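Long-range contact in spydx (Streptococcus pyogenes, PDB 2J43), which binds glycogen through paired family 41 carbohydrate-binding modules, the part present here, and as a whole enzyme probably hydrolyses alpha-1,6-glucosidic linkages in pullulan and glycogen: residues A129-W143 and V161-L175. Numbering follows the deposited sequence.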
ATOM      1  N   ALA A 129       4.635  12.955  17.741  1.00 16.70           N
ATOM      2  CA  ALA A 129       5.790  13.134  16.858  1.00 15.46           C
ATOM      3  C   ALA A 129       6.477  11.810  16.672  1.00 15.53           C
ATOM      4  O   ALA A 129       6.280  10.893  17.472  1.00 15.47           O
ATOM      5  CB  ALA A 129       6.784  14.112  17.467  1.00 16.25           C
ATOM      6  N   VAL A 130       7.338  11.748  15.684  1.00 15.22           N
ATOM      7  CA  VAL A 130       8.097  10.529  15.380  1.00 16.14           C
ATOM      8  C   VAL A 130       9.572  10.810  15.643  1.00 15.25           C
ATOM      9  O   VAL A 130      10.150  11.705  15.053  1.00 16.04           O
ATOM     10  CB  VAL A 130       7.930  10.071  13.915  1.00 16.49           C
ATOM     11  CG1 VAL A 130       8.611   8.667  13.768  1.00 17.60           C
ATOM     12  CG2 VAL A 130       6.461  10.036  13.544  1.00 18.38           C
ATOM     13  N   TRP A 131      10.173  10.018  16.530  1.00 15.95           N
ATOM     14  CA  TRP A 131      11.607  10.012  16.770  1.00 15.55           C
ATOM     15  C   TRP A 131      12.241   9.000  15.796  1.00 14.62           C
ATOM     16  O   TRP A 131      11.735   7.916  15.670  1.00 16.69           O
ATOM     17  CB  TRP A 131      11.874   9.559  18.198  1.00 15.78           C
ATOM     18  CG  TRP A 131      13.286   9.718  18.606  1.00 15.42           C
ATOM     19  CD1 TRP A 131      14.231   8.720  18.729  1.00 17.10           C
ATOM     20  CD2 TRP A 131      13.957  10.939  18.982  1.00 17.53           C
ATOM     21  NE1 TRP A 131      15.440   9.243  19.136  1.00 18.17           N
ATOM     22  CE2 TRP A 131      15.306  10.602  19.288  1.00 17.49           C
ATOM     23  CE3 TRP A 131      13.579  12.283  19.054  1.00 17.74           C
ATOM     24  CZ2 TRP A 131      16.244  11.564  19.655  1.00 21.45           C
ATOM     25  CZ3 TRP A 131      14.527  13.225  19.423  1.00 21.69           C
ATOM     26  CH2 TRP A 131      15.830  12.865  19.706  1.00 20.56           C
ATOM     27  N   THR A 132      13.289   9.398  15.092  1.00 15.62           N
ATOM     28  CA  THR A 132      13.936   8.545  14.086  1.00 16.38           C
ATOM     29  C   THR A 132      15.434   8.409  14.331  1.00 16.80           C
ATOM     30  O   THR A 132      16.106   9.348  14.791  1.00 17.21           O
ATOM     31  CB  THR A 132      13.744   9.119  12.647  1.00 16.72           C
ATOM     32  OG1 THR A 132      14.367  10.406  12.560  1.00 16.60           O
ATOM     33  CG2 THR A 132      12.268   9.389  12.354  1.00 14.90           C
ATOM     34  N   PHE A 133      15.940   7.229  13.995  1.00 17.11           N
ATOM     35  CA  PHE A 133      17.355   6.910  14.165  1.00 19.03           C
ATOM     36  C   PHE A 133      17.731   5.712  13.297  1.00 20.43           C
ATOM     37  O   PHE A 133      16.901   5.158  12.546  1.00 19.75           O
ATOM     38  CB  PHE A 133      17.689   6.664  15.656  1.00 18.94           C
ATOM     39  CG  PHE A 133      16.900   5.559  16.328  1.00 19.28           C
ATOM     40  CD1 PHE A 133      17.504   4.339  16.620  1.00 23.35           C
ATOM     41  CD2 PHE A 133      15.579   5.743  16.737  1.00 21.48           C
ATOM     42  CE1 PHE A 133      16.833   3.346  17.288  1.00 21.79           C
ATOM     43  CE2 PHE A 133      14.909   4.743  17.404  1.00 21.43           C
ATOM     44  CZ  PHE A 133      15.547   3.543  17.692  1.00 22.32           C
ATOM     45  N   LYS A 134      18.981   5.313  13.413  1.00 20.95           N
ATOM     46  CA  LYS A 134      19.603   4.378  12.493  1.00 22.98           C
ATOM     47  C   LYS A 134      19.713   5.010  11.116  1.00 22.45           C
ATOM     48  O   LYS A 134      20.102   6.156  11.016  1.00 24.27           O
ATOM     49  CB  LYS A 134      18.991   2.969  12.562  1.00 22.59           C
ATOM     50  CG  LYS A 134      18.823   2.482  13.977  1.00 26.54           C
ATOM     51  CD  LYS A 134      18.329   1.043  14.054  1.00 29.37           C
ATOM     52  CE  LYS A 134      19.496   0.078  14.137  1.00 32.86           C
ATOM     53  NZ  LYS A 134      19.166  -1.120  14.979  1.00 38.38           N
ATOM     54  N   ASP A 135      19.371   4.312  10.039  1.00 23.62           N
ATOM     55  CA  ASP A 135      19.791   4.758   8.710  1.00 24.10           C
ATOM     56  C   ASP A 135      18.857   5.775   8.037  1.00 23.86           C
ATOM     57  O   ASP A 135      18.600   5.735   6.851  1.00 23.74           O
ATOM     58  CB  ASP A 135      20.037   3.558   7.761  1.00 25.00           C
ATOM     59  CG  ASP A 135      20.921   2.460   8.369  1.00 28.60           C
ATOM     60  OD1 ASP A 135      21.711   2.749   9.301  1.00 29.55           O
ATOM     61  OD2 ASP A 135      20.834   1.249   7.993  1.00 26.41           O
ATOM     62  N   VAL A 136      18.408   6.759   8.793  1.00 23.78           N
ATOM     63  CA  VAL A 136      17.724   7.899   8.230  1.00 22.91           C
ATOM     64  C   VAL A 136      18.738   8.993   7.903  1.00 24.87           C
ATOM     65  O   VAL A 136      19.799   9.061   8.522  1.00 24.93           O
ATOM     66  CB  VAL A 136      16.615   8.437   9.218  1.00 21.65           C
ATOM     67  CG1 VAL A 136      15.641   7.345   9.510  1.00 22.69           C
ATOM     68  CG2 VAL A 136      17.196   8.900  10.527  1.00 21.40           C
ATOM     69  N   LYS A 137      18.392   9.851   6.958  1.00 26.06           N
ATOM     70  CA  LYS A 137      19.263  10.959   6.529  1.00 28.38           C
ATOM     71  C   LYS A 137      19.644  11.879   7.681  1.00 27.74           C
ATOM     72  O   LYS A 137      20.815  12.223   7.888  1.00 28.80           O
ATOM     73  CB  LYS A 137      18.539  11.791   5.462  1.00 29.60           C
ATOM     74  CG  LYS A 137      19.443  12.682   4.596  1.00 33.35           C
ATOM     75  CD  LYS A 137      18.760  13.073   3.260  1.00 37.41           C
ATOM     76  CE  LYS A 137      19.775  13.541   2.212  1.00 40.17           C
ATOM     77  NZ  LYS A 137      20.755  14.525   2.793  1.00 41.21           N
ATOM     78  N   THR A 138      18.639  12.295   8.438  1.00 26.48           N
ATOM     79  CA  THR A 138      18.856  13.188   9.555  1.00 26.61           C
ATOM     80  C   THR A 138      18.024  12.793  10.794  1.00 24.46           C
ATOM     81  O   THR A 138      16.802  13.075  10.907  1.00 24.17           O
ATOM     82  CB  THR A 138      18.871  14.708   9.054  1.00 28.09           C
ATOM     83  OG1 THR A 138      18.219  15.613   9.950  1.00 31.77           O
ATOM     84  CG2 THR A 138      18.270  14.896   7.693  1.00 29.07           C
ATOM     85  N   PRO A 139      18.671  12.050  11.695  1.00 23.02           N
ATOM     86  CA  PRO A 139      18.016  11.646  12.932  1.00 22.19           C
ATOM     87  C   PRO A 139      17.430  12.830  13.649  1.00 21.48           C
ATOM     88  O   PRO A 139      17.994  13.934  13.642  1.00 20.23           O
ATOM     89  CB  PRO A 139      19.160  11.023  13.764  1.00 22.66           C
ATOM     90  CG  PRO A 139      20.091  10.506  12.773  1.00 24.04           C
ATOM     91  CD  PRO A 139      20.056  11.519  11.638  1.00 23.71           C
ATOM     92  N   THR A 140      16.306  12.605  14.295  1.00 20.18           N
ATOM     93  CA  THR A 140      15.730  13.627  15.141  1.00 20.24           C
ATOM     94  C   THR A 140      16.655  13.985  16.305  1.00 21.89           C
ATOM     95  O   THR A 140      17.473  13.172  16.744  1.00 20.71           O
ATOM     96  CB  THR A 140      14.371  13.199  15.631  1.00 20.09           C
ATOM     97  OG1 THR A 140      14.426  11.862  16.126  1.00 16.91           O
ATOM     98  CG2 THR A 140      13.405  13.173  14.453  1.00 18.70           C
ATOM     99  N   THR A 141      16.518  15.242  16.753  1.00 22.72           N
ATOM    100  CA  THR A 141      17.275  15.846  17.864  1.00 23.79           C
ATOM    101  C   THR A 141      16.359  16.506  18.870  1.00 24.48           C
ATOM    102  O   THR A 141      15.122  16.656  18.653  1.00 24.71           O
ATOM    103  CB  THR A 141      18.259  16.913  17.313  1.00 24.27           C
ATOM    104  OG1 THR A 141      17.512  17.922  16.610  1.00 26.19           O
ATOM    105  CG2 THR A 141      19.187  16.312  16.282  1.00 26.93           C
ATOM    106  N   ASP A 142      16.932  16.813  20.031  1.00 25.15           N
ATOM    107  CA  ASP A 142      16.236  17.539  21.105  1.00 25.98           C
ATOM    108  C   ASP A 142      14.985  16.829  21.589  1.00 25.25           C
ATOM    109  O   ASP A 142      13.866  17.338  21.545  1.00 25.04           O
ATOM    110  CB  ASP A 142      15.948  19.008  20.703  1.00 26.95           C
ATOM    111  CG  ASP A 142      17.216  19.747  20.301  1.00 31.29           C
ATOM    112  OD1 ASP A 142      18.136  19.871  21.143  1.00 36.52           O
ATOM    113  OD2 ASP A 142      17.427  20.164  19.145  1.00 36.37           O
ATOM    114  N   TRP A 143      15.194  15.636  22.124  1.00 25.24           N
ATOM    115  CA  TRP A 143      14.129  14.886  22.754  1.00 23.78           C
ATOM    116  C   TRP A 143      13.176  15.711  23.618  1.00 25.32           C
ATOM    117  O   TRP A 143      13.661  16.459  24.455  1.00 26.48           O
ATOM    118  CB  TRP A 143      14.787  13.800  23.606  1.00 23.88           C
ATOM    119  CG  TRP A 143      13.817  12.956  24.273  1.00 23.50           C
ATOM    120  CD1 TRP A 143      13.265  13.151  25.488  1.00 28.83           C
ATOM    121  CD2 TRP A 143      13.247  11.764  23.754  1.00 23.30           C
ATOM    122  NE1 TRP A 143      12.384  12.138  25.783  1.00 27.51           N
ATOM    123  CE2 TRP A 143      12.356  11.269  24.723  1.00 25.04           C
ATOM    124  CE3 TRP A 143      13.398  11.053  22.561  1.00 19.34           C
ATOM    125  CZ2 TRP A 143      11.619  10.103  24.534  1.00 24.07           C
ATOM    126  CZ3 TRP A 143      12.673   9.882  22.397  1.00 19.37           C
ATOM    127  CH2 TRP A 143      11.812   9.426  23.355  1.00 19.71           C
ATOM    128  N   VAL A 161       9.996  10.172   5.597  1.00 18.17           N
ATOM    129  CA  VAL A 161      11.338  10.222   6.161  1.00 19.03           C
ATOM    130  C   VAL A 161      12.427   9.922   5.113  1.00 20.11           C
ATOM    131  O   VAL A 161      12.543   8.785   4.650  1.00 19.95           O
ATOM    132  CB  VAL A 161      11.488   9.223   7.294  1.00 18.90           C
ATOM    133  CG1 VAL A 161      12.863   9.353   7.979  1.00 19.92           C
ATOM    134  CG2 VAL A 161      10.343   9.370   8.312  1.00 17.03           C
ATOM    135  N   PRO A 162      13.291  10.886   4.819  1.00 22.19           N
ATOM    136  CA  PRO A 162      14.422  10.585   3.916  1.00 23.17           C
ATOM    137  C   PRO A 162      15.402   9.611   4.536  1.00 23.95           C
ATOM    138  O   PRO A 162      15.738   9.780   5.698  1.00 23.92           O
ATOM    139  CB  PRO A 162      15.104  11.946   3.701  1.00 23.39           C
ATOM    140  CG  PRO A 162      14.252  12.980   4.340  1.00 24.56           C
ATOM    141  CD  PRO A 162      13.322  12.275   5.311  1.00 22.65           C
ATOM    142  N   LEU A 163      15.853   8.629   3.766  1.00 24.74           N
ATOM    143  CA  LEU A 163      16.775   7.592   4.200  1.00 26.07           C
ATOM    144  C   LEU A 163      18.212   7.928   3.704  1.00 28.10           C
ATOM    145  O   LEU A 163      18.391   8.676   2.749  1.00 28.35           O
ATOM    146  CB  LEU A 163      16.350   6.224   3.628  1.00 26.10           C
ATOM    147  CG  LEU A 163      14.915   5.717   3.842  1.00 27.12           C
ATOM    148  CD1 LEU A 163      14.666   4.417   3.107  1.00 27.64           C
ATOM    149  CD2 LEU A 163      14.733   5.481   5.304  1.00 27.81           C
ATOM    150  N   LYS A 164      19.207   7.395   4.399  1.00 30.71           N
ATOM    151  CA  LYS A 164      20.581   7.557   3.942  0.50 31.72           C
ATOM    152  C   LYS A 164      20.795   6.685   2.698  1.00 32.75           C
ATOM    153  O   LYS A 164      20.083   5.693   2.484  1.00 32.96           O
ATOM    154  CB  LYS A 164      21.580   7.214   5.055  0.50 32.12           C
ATOM    155  CG  LYS A 164      22.201   8.438   5.706  0.50 32.42           C
ATOM    156  CD  LYS A 164      23.261   8.063   6.758  0.50 32.99           C
ATOM    157  CE  LYS A 164      22.999   8.731   8.120  0.50 32.96           C
ATOM    158  NZ  LYS A 164      22.351   7.806   9.095  0.50 33.40           N
ATOM    159  N   GLU A 165      21.752   7.106   1.855  1.00 34.73           N
ATOM    160  CA  GLU A 165      22.249   6.294   0.734  1.00 36.12           C
ATOM    161  C   GLU A 165      22.643   4.974   1.356  1.00 35.37           C
ATOM    162  O   GLU A 165      23.307   4.963   2.387  1.00 35.82           O
ATOM    163  CB  GLU A 165      23.499   6.952   0.074  1.00 37.61           C
ATOM    164  CG  GLU A 165      24.293   6.088  -0.928  1.00 41.75           C
ATOM    165  CD  GLU A 165      25.528   5.320  -0.358  1.00 47.52           C
ATOM    166  OE1 GLU A 165      26.233   5.792   0.599  1.00 47.33           O
ATOM    167  OE2 GLU A 165      25.837   4.222  -0.918  1.00 49.79           O
ATOM    168  N   GLY A 166      22.218   3.870   0.753  1.00 34.62           N
ATOM    169  CA  GLY A 166      22.561   2.547   1.239  1.00 34.84           C
ATOM    170  C   GLY A 166      21.896   2.114   2.522  1.00 34.76           C
ATOM    171  O   GLY A 166      22.415   1.250   3.237  1.00 34.47           O
ATOM    172  N   ALA A 167      20.723   2.685   2.816  1.00 35.10           N
ATOM    173  CA  ALA A 167      20.043   2.358   4.061  1.00 34.89           C
ATOM    174  C   ALA A 167      19.608   0.892   4.117  1.00 34.54           C
ATOM    175  O   ALA A 167      19.070   0.349   3.144  1.00 35.57           O
ATOM    176  CB  ALA A 167      18.830   3.294   4.279  1.00 35.30           C
ATOM    177  N   ASN A 168      19.829   0.269   5.265  1.00 34.70           N
ATOM    178  CA  ASN A 168      19.359  -1.096   5.544  1.00 34.36           C
ATOM    179  C   ASN A 168      18.326  -1.207   6.648  1.00 32.55           C
ATOM    180  O   ASN A 168      17.471  -2.079   6.574  1.00 32.03           O
ATOM    181  CB  ASN A 168      20.515  -1.989   5.989  1.00 35.03           C
ATOM    182  CG  ASN A 168      21.571  -2.144   4.933  1.00 37.81           C
ATOM    183  OD1 ASN A 168      21.268  -2.466   3.782  1.00 40.34           O
ATOM    184  ND2 ASN A 168      22.818  -1.913   5.316  1.00 39.13           N
ATOM    185  N   GLU A 169      18.439  -0.373   7.695  1.00 29.90           N
ATOM    186  CA  GLU A 169      17.609  -0.498   8.891  1.00 28.75           C
ATOM    187  C   GLU A 169      17.244   0.888   9.460  1.00 26.19           C
ATOM    188  O   GLU A 169      18.076   1.793   9.433  1.00 25.33           O
ATOM    189  CB  GLU A 169      18.361  -1.323   9.934  1.00 29.89           C
ATOM    190  CG  GLU A 169      17.474  -1.925  10.995  1.00 32.98           C
ATOM    191  CD  GLU A 169      18.185  -2.992  11.824  1.00 36.45           C
ATOM    192  OE1 GLU A 169      18.804  -3.899  11.228  1.00 38.43           O
ATOM    193  OE2 GLU A 169      18.105  -2.916  13.078  1.00 39.72           O
ATOM    194  N   ILE A 170      15.985   1.063   9.851  1.00 24.06           N
ATOM    195  CA  ILE A 170      15.536   2.299  10.506  0.50 23.15           C
ATOM    196  C   ILE A 170      14.941   1.924  11.841  1.00 22.06           C
ATOM    197  O   ILE A 170      14.378   0.860  12.000  1.00 22.82           O
ATOM    198  CB  ILE A 170      14.486   3.082   9.630  0.50 23.15           C
ATOM    199  CG1 ILE A 170      14.041   4.401  10.278  0.50 23.73           C
ATOM    200  CG2 ILE A 170      13.223   2.266   9.404  0.50 22.58           C
ATOM    201  CD1 ILE A 170      13.061   5.202   9.392  0.50 22.83           C
ATOM    202  N   GLY A 171      15.098   2.824  12.808  1.00 20.32           N
ATOM    203  CA  GLY A 171      14.428   2.715  14.072  1.00 18.92           C
ATOM    204  C   GLY A 171      13.618   3.988  14.241  1.00 17.49           C
ATOM    205  O   GLY A 171      13.974   5.064  13.746  1.00 17.89           O
ATOM    206  N   PHE A 172      12.523   3.834  14.936  1.00 17.52           N
ATOM    207  CA  PHE A 172      11.692   4.971  15.265  1.00 16.03           C
ATOM    208  C   PHE A 172      10.801   4.694  16.468  1.00 16.53           C
ATOM    209  O   PHE A 172      10.654   3.574  16.961  1.00 16.75           O
ATOM    210  CB  PHE A 172      10.872   5.413  14.031  1.00 15.79           C
ATOM    211  CG  PHE A 172       9.871   4.412  13.540  1.00 15.74           C
ATOM    212  CD1 PHE A 172       8.527   4.434  13.967  1.00 16.59           C
ATOM    213  CD2 PHE A 172      10.241   3.438  12.650  1.00 17.81           C
ATOM    214  CE1 PHE A 172       7.626   3.501  13.477  1.00 17.91           C
ATOM    215  CE2 PHE A 172       9.292   2.532  12.152  1.00 17.10           C
ATOM    216  CZ  PHE A 172       8.013   2.585  12.585  1.00 15.01           C
ATOM    217  N   LEU A 173      10.199   5.768  16.986  1.00 15.74           N
ATOM    218  CA  LEU A 173       9.293   5.648  18.096  1.00 15.97           C
ATOM    219  C   LEU A 173       8.238   6.701  17.976  1.00 15.84           C
ATOM    220  O   LEU A 173       8.518   7.783  17.518  1.00 16.91           O
ATOM    221  CB  LEU A 173      10.036   5.791  19.429  1.00 17.11           C
ATOM    222  CG  LEU A 173       9.306   5.254  20.648  1.00 19.81           C
ATOM    223  CD1 LEU A 173       8.900   3.781  20.617  1.00 21.25           C
ATOM    224  CD2 LEU A 173      10.111   5.519  21.961  1.00 22.24           C
ATOM    225  N   ILE A 174       7.020   6.384  18.352  1.00 14.85           N
ATOM    226  CA  ILE A 174       5.967   7.420  18.351  1.00 15.16           C
ATOM    227  C   ILE A 174       5.919   8.056  19.738  1.00 15.90           C
ATOM    228  O   ILE A 174       5.778   7.341  20.762  1.00 16.17           O
ATOM    229  CB  ILE A 174       4.590   6.854  18.015  1.00 15.34           C
ATOM    230  CG1 ILE A 174       4.606   6.007  16.746  1.00 16.29           C
ATOM    231  CG2 ILE A 174       3.549   7.988  17.878  1.00 16.44           C
ATOM    232  CD1 ILE A 174       5.092   6.750  15.498  1.00 15.23           C
ATOM    233  N   LEU A 175       5.990   9.381  19.774  1.00 14.92           N
ATOM    234  CA  LEU A 175       6.006  10.159  21.018  1.00 15.35           C
ATOM    235  C   LEU A 175       4.766  10.987  21.204  1.00 14.93           C
ATOM    236  O   LEU A 175       4.137  11.428  20.227  1.00 16.09           O
ATOM    237  CB  LEU A 175       7.197  11.114  21.010  1.00 16.14           C
ATOM    238  CG  LEU A 175       8.568  10.530  20.678  1.00 18.32           C
ATOM    239  CD1 LEU A 175       9.663  11.612  20.845  1.00 21.81           C
ATOM    240  CD2 LEU A 175       8.818   9.303  21.538  1.00 19.83           C
TER
HETATM  241  O   HOH W   1      23.194  -0.126   8.153  1.00 39.89           O
HETATM  242  O   HOH W   2      15.800  11.743   7.721  1.00 24.24           O
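The ring of Phe133 lies flat over Gly171, whose CA sits 3.9 Å from the ring centroid and 12° off the ring normal, a CH-pi contact. The ring reaches this place because CG stands between backbone N and carbonyl carbon (chi1 58°), which folds it across the neighbouring strand; glycine, lacking a side chain, leaves the backbone bare beneath it. On the same face of the sheet Trp143 returns from the loop, and Leu175 CD1 lies over its six-membered ring, 4.1 Å from the centroid. Trp143 directs its edge at a face of Trp131, with CE3 above the centre of the ring, while Thr140 OG1 lies over the opposite face and accepts the N-H of Thr132. On the other face, branched Val130 spreads its methyls, CG1 to Phe172 CB and CG2 to Ile174 CD1, against a core completed by strand 113-119.

Beyond the strand end, Asp135 OD2 takes two amide hydrogens from opposite faces of its carboxylate plane, from Asn168 N at 3.1 Å and Glu169 N at 2.9 Å, so a short acidic side chain holds the chain just after the Lys164-Ala167 turn. Lys134 runs alongside Glu169, its NZ forming a salt bridge with Glu169 OE2 at 2.8 Å, met from above the carboxylate plane. CG1 of Val136 packs against Val161 CG1 at 3.8 Å and meets the Ile170 side chain, which it crosses at about a right angle, while Lys164 N bonds to Asp135 O at 3.0 Å.

Strands 129-134 and 170-175 are thus antiparallel neighbours in the beta-sandwich of the second family 41 carbohydrate-binding module.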